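Local coordinates for protein endoglucanase A (Clostridium longisporum, PDB 6Q1I) that hydrolyses internal beta-1,4-glucosidic linkages of cellulose, lichenan and cereal beta-glucans, this chain being the glycosyl hydrolase family 5 catalytic domain of a longer endoglucanase, at residues 76-81 with 94-99; 118-123 with 132-137; 137-142 with 186-191. One frame throughout, in Å; residues are numbered along the deposited sequence.

Contact 1: residues 76-81 with 94-99; sequences TTWGEH and KRVKEV
V96 meets two side chains of the 76-81 loop with its two methyl groups, CG2 touching both, and all of the cross-contact packing is apolar. Its CG2 meets the methyl of T76 head-on, CG2 to CG2 at 4.0 Å, the two side chains reaching toward each other. Its other branch turns to the indole of W78: V96 CG1 lies 4.0 Å from CH2 at the far end of the six-membered ring, approaching at a slant. V96 CG2 also comes within 4.2 Å of W78 CH2, so both branches of the valine come to this corner of the ring from the same side. In T76, chi1 of -57° sets the methyl anti to the backbone N, where it can serve both neighbours; besides touching V96, T76 CG2 rests over one face of the W78 ring, 3.3 Å above its plane and toward the rim.

In the TIM barrel of this enzyme, the loop follows strand 71-74 and the helix is 90-105, so the contact closes a strand-loop-helix unit of the barrel wall. L112 of the adjacent strand 109-113 touches both T76 and V96. The side chain of T76 lies about 11 Å from that of Q284, a changed residue at what is, by similarity, the nucleophile position.

Outside the pair, T76 OG1 is hydrogen-bonded to I74 O and W78 NE1 to N113 O.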
# COMPACT_ATOMS: atom_id res chain seq x y z
N THR A 76 -6.00 2.89 -4.79
CA THR A 76 -7.19 3.25 -5.55
C THR A 76 -8.39 3.33 -4.61
O THR A 76 -8.67 2.37 -3.88
CB THR A 76 -7.45 2.23 -6.67
OG1 THR A 76 -6.30 2.15 -7.51
CG2 THR A 76 -8.63 2.64 -7.52
N THR A 77 -9.07 4.47 -4.62
CA THR A 77 -10.28 4.68 -3.82
C THR A 77 -11.49 4.51 -4.73
O THR A 77 -11.60 5.19 -5.76
CB THR A 77 -10.25 6.04 -3.14
OG1 THR A 77 -9.16 6.05 -2.21
CG2 THR A 77 -11.56 6.34 -2.41
N TRP A 78 -12.38 3.57 -4.38
CA TRP A 78 -13.43 3.11 -5.28
C TRP A 78 -14.83 3.58 -4.91
O TRP A 78 -15.69 3.65 -5.80
CB TRP A 78 -13.45 1.58 -5.35
CG TRP A 78 -12.19 0.92 -5.78
CD1 TRP A 78 -11.15 0.56 -4.97
CD2 TRP A 78 -11.82 0.49 -7.10
NE1 TRP A 78 -10.17 -0.05 -5.70
CE2 TRP A 78 -10.55 -0.09 -7.02
CE3 TRP A 78 -12.44 0.56 -8.35
CZ2 TRP A 78 -9.89 -0.61 -8.13
CZ3 TRP A 78 -11.79 0.04 -9.45
CH2 TRP A 78 -10.52 -0.53 -9.33
N GLY A 79 -15.10 3.86 -3.64
CA GLY A 79 -16.48 4.02 -3.20
C GLY A 79 -17.23 5.12 -3.93
O GLY A 79 -18.43 4.98 -4.20
N GLU A 80 -16.56 6.24 -4.22
CA GLU A 80 -17.18 7.36 -4.92
C GLU A 80 -17.56 7.04 -6.35
O GLU A 80 -18.20 7.86 -7.01
CB GLU A 80 -16.22 8.56 -4.89
CG GLU A 80 -16.11 9.27 -3.55
CD GLU A 80 -15.31 8.52 -2.49
OE1 GLU A 80 -14.45 7.68 -2.84
OE2 GLU A 80 -15.52 8.81 -1.30
N HIS A 81 -17.15 5.88 -6.86
CA HIS A 81 -17.38 5.47 -8.23
C HIS A 81 -18.47 4.41 -8.34
O HIS A 81 -18.72 3.91 -9.44
CB HIS A 81 -16.06 4.99 -8.84
CG HIS A 81 -14.97 5.99 -8.68
ND1 HIS A 81 -14.92 7.15 -9.41
CD2 HIS A 81 -13.93 6.05 -7.81
CE1 HIS A 81 -13.89 7.87 -9.02
NE2 HIS A 81 -13.28 7.23 -8.05
N LYS A 94 -11.91 1.71 -16.56
CA LYS A 94 -11.03 1.82 -17.73
C LYS A 94 -9.78 2.64 -17.42
O LYS A 94 -8.68 2.31 -17.90
CB LYS A 94 -11.82 2.44 -18.88
CG LYS A 94 -11.09 2.54 -20.20
CD LYS A 94 -12.02 3.02 -21.32
CE LYS A 94 -11.34 2.91 -22.68
NZ LYS A 94 -12.32 2.62 -23.76
N ARG A 95 -9.92 3.71 -16.64
CA ARG A 95 -8.75 4.53 -16.32
C ARG A 95 -7.80 3.80 -15.37
O ARG A 95 -6.58 3.82 -15.56
CB ARG A 95 -9.18 5.88 -15.73
CG ARG A 95 -8.00 6.76 -15.32
CD ARG A 95 -7.10 7.13 -16.50
NE ARG A 95 -5.94 7.87 -16.04
CZ ARG A 95 -4.79 7.97 -16.70
NH1 ARG A 95 -4.64 7.42 -17.90
NH2 ARG A 95 -3.79 8.64 -16.14
N VAL A 96 -8.34 3.14 -14.34
CA VAL A 96 -7.50 2.35 -13.45
C VAL A 96 -6.74 1.30 -14.27
O VAL A 96 -5.53 1.11 -14.10
CB VAL A 96 -8.33 1.70 -12.33
CG1 VAL A 96 -7.45 0.81 -11.47
CG2 VAL A 96 -9.03 2.76 -11.45
N LYS A 97 -7.45 0.62 -15.18
CA LYS A 97 -6.82 -0.40 -16.01
C LYS A 97 -5.69 0.18 -16.86
O LYS A 97 -4.65 -0.46 -17.04
CB LYS A 97 -7.87 -1.08 -16.89
CG LYS A 97 -7.30 -2.14 -17.80
CD LYS A 97 -8.38 -2.97 -18.47
CE LYS A 97 -8.92 -4.02 -17.51
NZ LYS A 97 -9.83 -4.98 -18.20
N GLU A 98 -5.88 1.38 -17.42
CA GLU A 98 -4.82 1.97 -18.24
C GLU A 98 -3.56 2.23 -17.41
O GLU A 98 -2.44 1.98 -17.88
CB GLU A 98 -5.32 3.24 -18.93
CG GLU A 98 -4.30 3.91 -19.87
CD GLU A 98 -4.14 3.24 -21.25
OE1 GLU A 98 -4.75 2.19 -21.51
OE2 GLU A 98 -3.39 3.79 -22.09
N VAL A 99 -3.73 2.72 -16.18
CA VAL A 99 -2.56 2.97 -15.33
C VAL A 99 -1.91 1.65 -14.91
O VAL A 99 -0.68 1.52 -14.92
CB VAL A 99 -2.96 3.84 -14.12
CG1 VAL A 99 -1.80 3.98 -13.15
CG2 VAL A 99 -3.44 5.21 -14.59

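Contact 2: residues 118-123 with 132-137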
# COMPACT_ATOMS: atom_id res chain seq x y z
N GLY A 118 -12.76 4.22 4.43
CA GLY A 118 -13.11 4.14 5.84
C GLY A 118 -14.36 4.90 6.25
O GLY A 118 -14.83 4.70 7.38
N ASN A 119 -14.89 5.78 5.40
CA ASN A 119 -16.19 6.37 5.69
C ASN A 119 -17.32 5.35 5.61
O ASN A 119 -18.39 5.59 6.19
CB ASN A 119 -16.50 7.52 4.72
CG ASN A 119 -16.57 7.06 3.29
OD1 ASN A 119 -15.63 6.48 2.79
ND2 ASN A 119 -17.71 7.27 2.64
N TRP A 120 -17.12 4.25 4.89
CA TRP A 120 -18.13 3.21 4.77
C TRP A 120 -17.66 1.83 5.23
O TRP A 120 -18.47 1.07 5.74
CB TRP A 120 -18.73 3.15 3.34
CG TRP A 120 -17.81 2.70 2.23
CD1 TRP A 120 -16.96 3.47 1.49
CD2 TRP A 120 -17.69 1.37 1.71
NE1 TRP A 120 -16.30 2.70 0.56
CE2 TRP A 120 -16.74 1.40 0.68
CE3 TRP A 120 -18.30 0.15 2.03
CZ2 TRP A 120 -16.37 0.26 -0.04
CZ3 TRP A 120 -17.93 -0.97 1.33
CH2 TRP A 120 -16.98 -0.91 0.30
N VAL A 121 -16.37 1.50 5.08
CA VAL A 121 -15.83 0.25 5.62
C VAL A 121 -15.53 0.49 7.09
O VAL A 121 -14.42 0.88 7.46
CB VAL A 121 -14.61 -0.24 4.83
CG1 VAL A 121 -14.06 -1.52 5.45
CG2 VAL A 121 -14.98 -0.47 3.38
N ILE A 122 -16.54 0.29 7.93
CA ILE A 122 -16.47 0.58 9.35
C ILE A 122 -16.39 -0.76 10.08
O ILE A 122 -17.34 -1.56 9.99
CB ILE A 122 -17.70 1.39 9.80
CG1 ILE A 122 -17.73 2.75 9.09
CG2 ILE A 122 -17.69 1.54 11.31
CD1 ILE A 122 -19.09 3.39 9.11
N PRO A 123 -15.29 -1.07 10.78
CA PRO A 123 -15.12 -2.42 11.35
C PRO A 123 -15.75 -2.58 12.73
O PRO A 123 -15.07 -2.69 13.76
CB PRO A 123 -13.59 -2.57 11.37
CG PRO A 123 -13.09 -1.17 11.63
CD PRO A 123 -14.06 -0.25 10.91
N THR A 132 -20.43 -5.66 4.41
CA THR A 132 -19.92 -6.88 3.78
C THR A 132 -20.48 -7.10 2.38
O THR A 132 -19.69 -7.35 1.46
CB THR A 132 -20.12 -8.09 4.70
OG1 THR A 132 -19.50 -7.83 5.97
CG2 THR A 132 -19.51 -9.34 4.09
N PRO A 133 -21.79 -7.01 2.14
CA PRO A 133 -22.27 -7.25 0.77
C PRO A 133 -21.70 -6.25 -0.22
O PRO A 133 -21.41 -6.61 -1.37
CB PRO A 133 -23.80 -7.15 0.89
CG PRO A 133 -24.11 -7.27 2.33
CD PRO A 133 -22.90 -6.84 3.11
N LYS A 134 -21.56 -4.99 0.19
CA LYS A 134 -21.04 -3.95 -0.69
C LYS A 134 -19.57 -4.19 -1.00
O LYS A 134 -19.14 -4.07 -2.15
CB LYS A 134 -21.27 -2.59 -0.05
CG LYS A 134 -20.75 -1.41 -0.82
CD LYS A 134 -21.20 -0.12 -0.17
CE LYS A 134 -20.53 1.10 -0.74
NZ LYS A 134 -21.06 2.34 -0.12
N LEU A 135 -18.78 -4.55 0.02
CA LEU A 135 -17.36 -4.84 -0.20
C LEU A 135 -17.19 -6.04 -1.11
O LEU A 135 -16.29 -6.06 -1.97
CB LEU A 135 -16.67 -5.07 1.15
CG LEU A 135 -15.17 -5.35 1.10
CD1 LEU A 135 -14.39 -4.19 0.50
CD2 LEU A 135 -14.66 -5.67 2.49
N LYS A 136 -18.05 -7.05 -0.96
CA LYS A 136 -17.98 -8.24 -1.80
C LYS A 136 -18.33 -7.92 -3.25
O LYS A 136 -17.66 -8.39 -4.17
CB LYS A 136 -18.88 -9.33 -1.22
CG LYS A 136 -18.35 -9.91 0.09
CD LYS A 136 -19.21 -11.06 0.61
CE LYS A 136 -19.04 -12.33 -0.22
NZ LYS A 136 -17.68 -12.94 -0.08
N THR A 137 -19.37 -7.12 -3.49
CA THR A 137 -19.71 -6.75 -4.86
C THR A 137 -18.61 -5.90 -5.48
O THR A 137 -18.29 -6.05 -6.67
CB THR A 137 -21.04 -6.00 -4.89
OG1 THR A 137 -22.05 -6.74 -4.19
CG2 THR A 137 -21.46 -5.81 -6.34
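The extended side chain of K134 runs across one face of the W120 indole, giving this contact both a cation-pi and a CH-pi component. The charged end supplies the first: K134 NZ stands 4.2 Å from the centroid of the five-membered ring, 24° off the normal. One methylene earlier, CE lies over the six-membered ring, 3.7 Å from its centroid and 14° off the normal. Further back, K134 CG reaches W120 CZ3 at 3.6 Å, so the aliphatic chain follows the ring from its outer end toward the pyrrole part. This path depends on a fully stretched lysine, with CG anti to the backbone N (chi1 178°) and the chain extended beyond it.

Apolar packing adds to this. L135 meets the outer edge of the indole rather than its face: its CA lies in the ring plane, and CD1 is 4.2 Å from W120 CH2. On the face opposite the lysine, V121 CG2 from the loop itself lies 3.4 Å above the plane, toward the rim. The indole is thus sandwiched between a valine methyl and a lysine methylene.

A hydrogen bond outside the pair, W120 NE1 to the carboxylate of E117, holds the pyrrole end. The lysine also touches L82 and N86, from the loop that precedes helix 90-105.

Here the loop after strand 109-113 lays W120 on helix 128-145, which follows it in the beta/alpha-barrel; V121, next in the loop, is the centre of an inverse gamma turn.

Contact 3: residues 137-142 with 186-191; sequences TLWTQI and AAALES
W139 leans on A188 where segments 137-142 of helix 128-145 and 186-191 of helix 175-194 pack together, and its side chain can be traced outward from the backbone. W139 CB looks toward the second helix, 4.1 Å from A188 O and 4.3 Å from S191 CB. At CG the ring begins to pass A188, whose methyl makes its nearest approach one atom on, A188 CB to W139 CD1 at 3.5 Å. The indole meets this methyl at a slant. A chi1 of -93°, displaced from the usual staggered value, carries the ring past A188. Beyond CD1, W139 NE1 is still 4.0 Å from A188 CB. That NE1 hydrogen-bonds to T157 O, and the indole also meets the ring of F155, their planes at about 45°. I142 CD1, from the next turn of the same helix, lies over one indole face toward the rim.

Beside the tryptophan, two waters bridge the helices. One donates to both T140 OG1 (2.7 Å) and S191 O (2.8 Å); the second donates to T140 OG1 and hydrogen-bonds to S191 OG. K136 NZ lies close to S191 OG, and K136 O is hydrogen-bonded to T140 OG1.

The axes of these segments approach to 8.4 Å and cross at -37°, their directions roughly parallel, as expected of neighbouring outer helices in a TIM barrel. From helix 128-145, W139 thus touches both helix 175-194, through A188, and strand 153-156, through F155.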
# COMPACT_ATOMS: atom_id res chain seq x y z
N THR A 137 -19.37 -7.12 -3.49
CA THR A 137 -19.71 -6.75 -4.86
C THR A 137 -18.61 -5.90 -5.48
O THR A 137 -18.29 -6.05 -6.67
CB THR A 137 -21.04 -6.00 -4.89
OG1 THR A 137 -22.05 -6.74 -4.19
CG2 THR A 137 -21.46 -5.81 -6.34
N LEU A 138 -18.02 -4.99 -4.70
CA LEU A 138 -16.89 -4.21 -5.19
C LEU A 138 -15.75 -5.12 -5.63
O LEU A 138 -15.23 -4.99 -6.75
CB LEU A 138 -16.43 -3.23 -4.11
CG LEU A 138 -15.16 -2.44 -4.43
CD1 LEU A 138 -15.32 -1.60 -5.70
CD2 LEU A 138 -14.79 -1.57 -3.26
N TRP A 139 -15.33 -6.05 -4.76
CA TRP A 139 -14.22 -6.93 -5.12
C TRP A 139 -14.58 -7.88 -6.26
O TRP A 139 -13.70 -8.25 -7.05
CB TRP A 139 -13.64 -7.66 -3.90
CG TRP A 139 -12.49 -6.86 -3.35
CD1 TRP A 139 -12.44 -6.18 -2.16
CD2 TRP A 139 -11.24 -6.63 -4.00
NE1 TRP A 139 -11.23 -5.53 -2.05
CE2 TRP A 139 -10.48 -5.79 -3.17
CE3 TRP A 139 -10.70 -7.04 -5.23
CZ2 TRP A 139 -9.19 -5.36 -3.52
CZ3 TRP A 139 -9.44 -6.61 -5.57
CH2 TRP A 139 -8.70 -5.77 -4.72
N THR A 140 -15.84 -8.30 -6.36
CA THR A 140 -16.24 -9.10 -7.52
C THR A 140 -15.94 -8.34 -8.81
O THR A 140 -15.37 -8.90 -9.75
CB THR A 140 -17.72 -9.48 -7.43
OG1 THR A 140 -17.91 -10.33 -6.30
CG2 THR A 140 -18.18 -10.23 -8.67
N GLN A 141 -16.31 -7.06 -8.85
CA GLN A 141 -16.16 -6.27 -10.07
C GLN A 141 -14.69 -5.97 -10.36
O GLN A 141 -14.27 -6.05 -11.52
CB GLN A 141 -16.97 -4.98 -9.94
CG GLN A 141 -18.47 -5.22 -9.96
CD GLN A 141 -19.24 -3.96 -9.65
OE1 GLN A 141 -19.34 -3.06 -10.48
NE2 GLN A 141 -19.79 -3.89 -8.45
N ILE A 142 -13.90 -5.63 -9.34
CA ILE A 142 -12.47 -5.40 -9.59
C ILE A 142 -11.84 -6.68 -10.11
O ILE A 142 -11.08 -6.67 -11.09
CB ILE A 142 -11.76 -4.92 -8.31
CG1 ILE A 142 -12.32 -3.60 -7.77
CG2 ILE A 142 -10.25 -4.76 -8.57
CD1 ILE A 142 -11.85 -3.28 -6.35
N ALA A 186 -11.42 -11.57 4.82
CA ALA A 186 -11.81 -12.90 4.37
C ALA A 186 -12.94 -12.83 3.35
O ALA A 186 -12.97 -13.60 2.39
CB ALA A 186 -12.22 -13.77 5.56
N ALA A 187 -13.88 -11.89 3.55
CA ALA A 187 -14.99 -11.74 2.62
C ALA A 187 -14.50 -11.23 1.27
O ALA A 187 -14.96 -11.71 0.23
CB ALA A 187 -16.03 -10.78 3.19
N ALA A 188 -13.59 -10.26 1.28
CA ALA A 188 -13.01 -9.79 0.02
C ALA A 188 -12.27 -10.91 -0.70
O ALA A 188 -12.41 -11.07 -1.92
CB ALA A 188 -12.07 -8.62 0.30
N LEU A 189 -11.47 -11.68 0.04
CA LEU A 189 -10.75 -12.80 -0.56
C LEU A 189 -11.71 -13.82 -1.17
O LEU A 189 -11.47 -14.32 -2.27
CB LEU A 189 -9.86 -13.46 0.49
CG LEU A 189 -9.05 -14.67 0.03
CD1 LEU A 189 -8.04 -14.30 -1.03
CD2 LEU A 189 -8.36 -15.30 1.22
N GLU A 190 -12.79 -14.14 -0.47
CA GLU A 190 -13.74 -15.11 -1.00
C GLU A 190 -14.32 -14.63 -2.32
O GLU A 190 -14.46 -15.41 -3.26
CB GLU A 190 -14.86 -15.36 0.02
CG GLU A 190 -15.71 -16.60 -0.24
CD GLU A 190 -16.84 -16.40 -1.23
OE1 GLU A 190 -17.27 -15.25 -1.49
OE2 GLU A 190 -17.32 -17.44 -1.75
N SER A 191 -14.64 -13.34 -2.40
CA SER A 191 -15.17 -12.78 -3.64
C SER A 191 -14.15 -12.82 -4.77
O SER A 191 -14.51 -13.11 -5.92
CB SER A 191 -15.67 -11.36 -3.39
OG SER A 191 -16.77 -11.37 -2.49
O HOH W 1 -17.27 -12.92 -6.45
O HOH W 2 -18.90 -12.30 -3.97

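The three contacts follow one another along the chain and fall on adjoining units of one beta/alpha-barrel. Contact 1 joins the loop after strand 71-74 to helix 90-105, contact 2 joins the next strand's loop to helix 128-145, and contact 3 joins that helix to 175-194. Contacts 2 and 3 share T137, with centres about 10 Å apart, and a K136 to E190 salt bridge links them. Contact 1 lies about 17 Å from contact 2 and 15 Å from contact 3, centre to centre; W78 touches L138 and I142, while G79 packs on W120. Helix 128-145 therefore connects successive loops and helices into a continuous part of the barrel wall.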